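Side-chain contacts in protein with a SET domain within carboxy region (Cryptosporidium parvum, PDB 4LDG), which carries a SET domain and is probably a histone methyltransferase of the H4K20 type: residues Leu157-Lys160 and Asp161-Val164; Glu182-Tyr185 and Ala186-Arg190. All blocks are in the same frame, centred on the assembly; numbering follows the deposited sequence.

Contact 1 (Leu157-Lys160 and Asp161-Val164); sequences LIRK and DDFV
D162 folds its carboxylate back over the type II beta turn that runs from R159 to D162 and meets the backbone at the start of that turn. Followed outward, its CB lies 3.9 Å from CG2 of I158, an apolar touch beneath the polar end of the residue. CG stands beside the backbone N of D162 (chi1 -79°), which turns the carboxylate toward R159. There OD2 of D162 accepts a weak, bent bond from the backbone N of R159 (3.2 Å, 134° at the hydrogen). The other oxygen, OD1, faces two waters. One, in the plane of the R159 guanidinium at its edge, lies between OD1 and NH2 of R159; a second lies between OD1 and the carbonyl O of K160, close enough to bridge them, though it may not donate to both at once. Although R159 and D162 carry opposite charges, their charged groups are thus not in direct contact, with a water between them.

The turn itself is closed by D162 N donating to R159 O (3.1 Å, 158°), from above the plane of that carbonyl. At its corner K160 and D161 run side by side in the same direction. The lysine chain is extended until chi4, where it bends and brings K160 NZ to 3.6 Å from D161 OD2 in a salt bridge; K124 of helix 121-134 is a second, weak ion partner of the same oxygen. Farther in, CG2 of I158 meets CG2 of V164 at 4.0 Å, the two side chains crossing at about a right angle.

The turn leads from the loop after strand 151-154 into strand 163-166, an outer strand of a three-stranded antiparallel sheet. S247 of the adjacent strand 240-247 bonds to the turn, while F163 packs against helix 121-134.

Contact 2 (Glu182-Tyr185 and Ala186-Arg190); sequences EEKY and ALSNR
With chi1 of -62° at Y185 and -80° at R190, CG of each residue lies beside its own backbone N, and further bends at chi2 and chi3 of the arginine bring its guanidinium to the tyrosine. NH1 of R190 comes to the edge of the ring, 3.5 Å from CE1 of Y185, so that the ring edge lies over one guanidinium face with the planes 88° apart. The two polar ends are engaged beyond this pair: Y185 OH bonds to D207, and R190 forms a salt bridge with E210.

The backbone beneath them ends helix 175-187 in a Schellman motif. N189 has positive phi and its N donates to A186 O at 3.1 Å, while R190 N reaches back to Y185 O at 3.0 Å. The carbonyl of the preceding residue, K184, takes two bonds from S188, one to K184 O from S188 N at 3.0 Å and one from S188 OG at 2.6 Å, arriving from opposite faces of the carbonyl plane. Regular helical bonds precede the cap, from A186 N to E182 O and from L187 N to E183 O. Toward strand 194-199, E182 OE1 bonds to Y196 OH and Y185 packs on M194.

How the contacts relate
From the N terminus, contact 1 comes first: 157-164 turns the chain between strand 151-154 and strand 163-166. The chain then passes through strand 170-172 into helix 175-187, at whose C-terminal end contact 2 redirects it toward strand 194-199. Both are local and lie in series, neither nested nor crossed. They sit on opposite sides of the centre of the chain, with centres about 35 Å apart and nearest atoms about 22 Å apart. Contact 1 is partly buried between the central strand 240-247 and helix 121-134, whereas contact 2 is at the surface, tying its helix to 194-199 and the loop after strand 202-207 within the same SET domain.

Contact 1 (Leu157-Lys160 and Asp161-Val164)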
loop_
_atom_site.group_PDB
_atom_site.type_symbol
_atom_site.label_atom_id
_atom_site.label_comp_id
_atom_site.label_asym_id
_atom_site.label_seq_id
_atom_site.Cartn_x
_atom_site.Cartn_y
_atom_site.Cartn_z
ATOM N N LEU A 157 -12.730 -2.734 7.127
ATOM C CA LEU A 157 -12.583 -4.011 6.418
ATOM C C LEU A 157 -11.693 -3.879 5.186
ATOM O O LEU A 157 -11.876 -2.989 4.363
ATOM C CB LEU A 157 -13.949 -4.533 5.972
ATOM C CG LEU A 157 -14.028 -5.897 5.263
ATOM C CD1 LEU A 157 -13.396 -7.043 6.055
ATOM C CD2 LEU A 157 -15.499 -6.211 5.010
ATOM N N ILE A 158 -10.707 -4.756 5.087
ATOM C CA ILE A 158 -9.932 -4.914 3.869
ATOM C C ILE A 158 -10.285 -6.296 3.332
ATOM O O ILE A 158 -9.922 -7.310 3.911
ATOM C CB ILE A 158 -8.415 -4.762 4.110
ATOM C CG1 ILE A 158 -8.113 -3.359 4.640
ATOM C CG2 ILE A 158 -7.671 -4.981 2.808
ATOM C CD1 ILE A 158 -6.716 -3.131 5.195
ATOM N N ARG A 159 -11.009 -6.326 2.226
ATOM C CA ARG A 159 -11.370 -7.585 1.617
ATOM C C ARG A 159 -10.164 -8.243 0.970
ATOM O O ARG A 159 -9.207 -7.562 0.573
ATOM C CB ARG A 159 -12.449 -7.375 0.558
ATOM C CG ARG A 159 -13.744 -6.806 1.098
ATOM C CD ARG A 159 -14.885 -7.205 0.201
ATOM N NE ARG A 159 -16.052 -6.354 0.376
ATOM C CZ ARG A 159 -16.196 -5.130 -0.135
ATOM N NH1 ARG A 159 -17.324 -4.472 0.083
ATOM N NH2 ARG A 159 -15.234 -4.554 -0.846
ATOM N N LYS A 160 -10.237 -9.563 0.872
ATOM C CA LYS A 160 -9.267 -10.366 0.171
ATOM C C LYS A 160 -8.991 -9.823 -1.230
ATOM O O LYS A 160 -9.936 -9.541 -1.988
ATOM C CB LYS A 160 -9.807 -11.790 0.041
ATOM C CG LYS A 160 -8.886 -12.786 -0.653
ATOM C CD LYS A 160 -9.590 -14.144 -0.766
ATOM C CE LYS A 160 -8.613 -15.269 -1.070
ATOM N NZ LYS A 160 -7.809 -14.954 -2.284
ATOM N N ASP A 161 -7.702 -9.692 -1.559
ATOM C CA ASP A 161 -7.225 -9.198 -2.847
ATOM C C ASP A 161 -7.314 -7.686 -3.081
ATOM O O ASP A 161 -6.838 -7.211 -4.125
ATOM C CB ASP A 161 -7.862 -9.957 -4.033
ATOM C CG ASP A 161 -7.290 -11.344 -4.207
ATOM O OD1 ASP A 161 -6.097 -11.540 -3.899
ATOM O OD2 ASP A 161 -8.030 -12.255 -4.646
ATOM N N ASP A 162 -7.894 -6.938 -2.140
ATOM C CA ASP A 162 -7.860 -5.484 -2.237
ATOM C C ASP A 162 -6.418 -5.033 -2.351
ATOM O O ASP A 162 -5.489 -5.709 -1.845
ATOM C CB ASP A 162 -8.480 -4.785 -1.028
ATOM C CG ASP A 162 -10.005 -4.758 -1.060
ATOM O OD1 ASP A 162 -10.644 -5.270 -2.033
ATOM O OD2 ASP A 162 -10.578 -4.200 -0.086
ATOM N N PHE A 163 -6.247 -3.932 -3.082
ATOM C CA PHE A 163 -5.040 -3.104 -3.040
ATOM C C PHE A 163 -4.938 -2.560 -1.628
ATOM O O PHE A 163 -5.884 -1.935 -1.148
ATOM C CB PHE A 163 -5.133 -1.954 -4.047
ATOM C CG PHE A 163 -3.857 -1.164 -4.202
ATOM C CD1 PHE A 163 -2.900 -1.548 -5.126
ATOM C CD2 PHE A 163 -3.625 -0.023 -3.433
ATOM C CE1 PHE A 163 -1.710 -0.833 -5.263
ATOM C CE2 PHE A 163 -2.444 0.705 -3.554
ATOM C CZ PHE A 163 -1.474 0.288 -4.458
ATOM N N VAL A 164 -3.799 -2.767 -0.951
ATOM C CA VAL A 164 -3.654 -2.203 0.406
ATOM C C VAL A 164 -2.901 -0.868 0.380
ATOM O O VAL A 164 -3.470 0.200 0.667
ATOM C CB VAL A 164 -3.054 -3.255 1.353
ATOM C CG1 VAL A 164 -2.843 -2.707 2.756
ATOM C CG2 VAL A 164 -3.976 -4.468 1.414
HETATM O O HOH W 1 -13.059 -4.849 -2.347
HETATM O O HOH W 2 -11.569 -7.634 -2.796
#

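Contact 2 (Glu182-Tyr185 and Ala186-Arg190)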
loop_
_atom_site.group_PDB
_atom_site.type_symbol
_atom_site.label_atom_id
_atom_site.label_comp_id
_atom_site.label_asym_id
_atom_site.label_seq_id
_atom_site.Cartn_x
_atom_site.Cartn_y
_atom_site.Cartn_z
ATOM N N GLU A 182 23.156 1.163 2.554
ATOM C CA GLU A 182 22.937 0.273 3.662
ATOM C C GLU A 182 24.051 0.459 4.668
ATOM O O GLU A 182 23.781 0.616 5.835
ATOM C CB GLU A 182 22.875 -1.186 3.186
ATOM C CG GLU A 182 21.820 -1.993 3.890
ATOM C CD GLU A 182 21.690 -3.399 3.342
ATOM O OE1 GLU A 182 21.772 -3.582 2.113
ATOM O OE2 GLU A 182 21.494 -4.326 4.157
ATOM N N GLU A 183 25.298 0.477 4.205
ATOM C CA GLU A 183 26.428 0.698 5.100
ATOM C C GLU A 183 26.378 2.044 5.826
ATOM O O GLU A 183 26.723 2.110 7.002
ATOM C CB GLU A 183 27.762 0.520 4.367
ATOM C CG GLU A 183 28.109 -0.947 4.118
ATOM C CD GLU A 183 29.255 -1.168 3.134
ATOM O OE1 GLU A 183 28.971 -1.640 2.006
ATOM O OE2 GLU A 183 30.427 -0.888 3.487
ATOM N N LYS A 184 25.940 3.099 5.149
ATOM C CA LYS A 184 25.853 4.420 5.763
ATOM C C LYS A 184 24.799 4.458 6.875
ATOM O O LYS A 184 25.050 4.979 7.958
ATOM C CB LYS A 184 25.581 5.512 4.698
ATOM C CG LYS A 184 25.168 6.882 5.245
ATOM C CD LYS A 184 25.193 7.980 4.174
ATOM C CE LYS A 184 23.984 7.921 3.242
ATOM N NZ LYS A 184 22.875 8.845 3.618
ATOM N N TYR A 185 23.627 3.901 6.618
ATOM C CA TYR A 185 22.610 3.825 7.661
ATOM C C TYR A 185 23.123 3.034 8.872
ATOM O O TYR A 185 22.961 3.473 9.995
ATOM C CB TYR A 185 21.296 3.230 7.153
ATOM C CG TYR A 185 20.616 4.030 6.041
ATOM C CD1 TYR A 185 20.479 5.411 6.121
ATOM C CD2 TYR A 185 20.090 3.390 4.932
ATOM C CE1 TYR A 185 19.881 6.131 5.109
ATOM C CE2 TYR A 185 19.459 4.101 3.939
ATOM C CZ TYR A 185 19.362 5.471 4.027
ATOM O OH TYR A 185 18.746 6.168 3.013
ATOM N N ALA A 186 23.779 1.901 8.645
ATOM C CA ALA A 186 24.281 1.104 9.771
ATOM C C ALA A 186 25.313 1.891 10.568
ATOM O O ALA A 186 25.239 1.922 11.788
ATOM C CB ALA A 186 24.856 -0.221 9.307
ATOM N N LEU A 187 26.236 2.561 9.878
ATOM C CA LEU A 187 27.312 3.318 10.531
ATOM C C LEU A 187 26.795 4.518 11.356
ATOM O O LEU A 187 27.377 4.872 12.372
ATOM C CB LEU A 187 28.338 3.776 9.476
ATOM C CG LEU A 187 29.566 4.590 9.928
ATOM C CD1 LEU A 187 30.401 3.826 10.963
ATOM C CD2 LEU A 187 30.431 4.994 8.740
ATOM N N SER A 188 25.692 5.114 10.917
ATOM C CA SER A 188 25.043 6.247 11.595
ATOM C C SER A 188 24.054 5.822 12.690
ATOM O O SER A 188 23.413 6.657 13.320
ATOM C CB SER A 188 24.254 7.036 10.549
ATOM O OG SER A 188 25.003 7.135 9.352
ATOM N N ASN A 189 23.883 4.514 12.842
ATOM C CA ASN A 189 22.919 3.928 13.767
ATOM C C ASN A 189 21.497 4.304 13.479
ATOM O O ASN A 189 20.641 4.349 14.371
ATOM C CB ASN A 189 23.325 4.228 15.200
ATOM C CG ASN A 189 24.609 3.539 15.547
ATOM O OD1 ASN A 189 24.689 2.319 15.409
ATOM N ND2 ASN A 189 25.635 4.297 15.919
ATOM N N ARG A 190 21.234 4.516 12.200
ATOM C CA ARG A 190 19.893 4.761 11.759
ATOM C C ARG A 190 19.288 3.431 11.391
ATOM O O ARG A 190 19.980 2.486 10.960
ATOM C CB ARG A 190 19.874 5.714 10.580
ATOM C CG ARG A 190 20.012 7.157 11.020
ATOM C CD ARG A 190 19.101 8.065 10.211
ATOM N NE ARG A 190 19.670 8.439 8.920
ATOM C CZ ARG A 190 18.970 8.909 7.884
ATOM N NH1 ARG A 190 19.609 9.234 6.772
ATOM N NH2 ARG A 190 17.647 9.053 7.936
#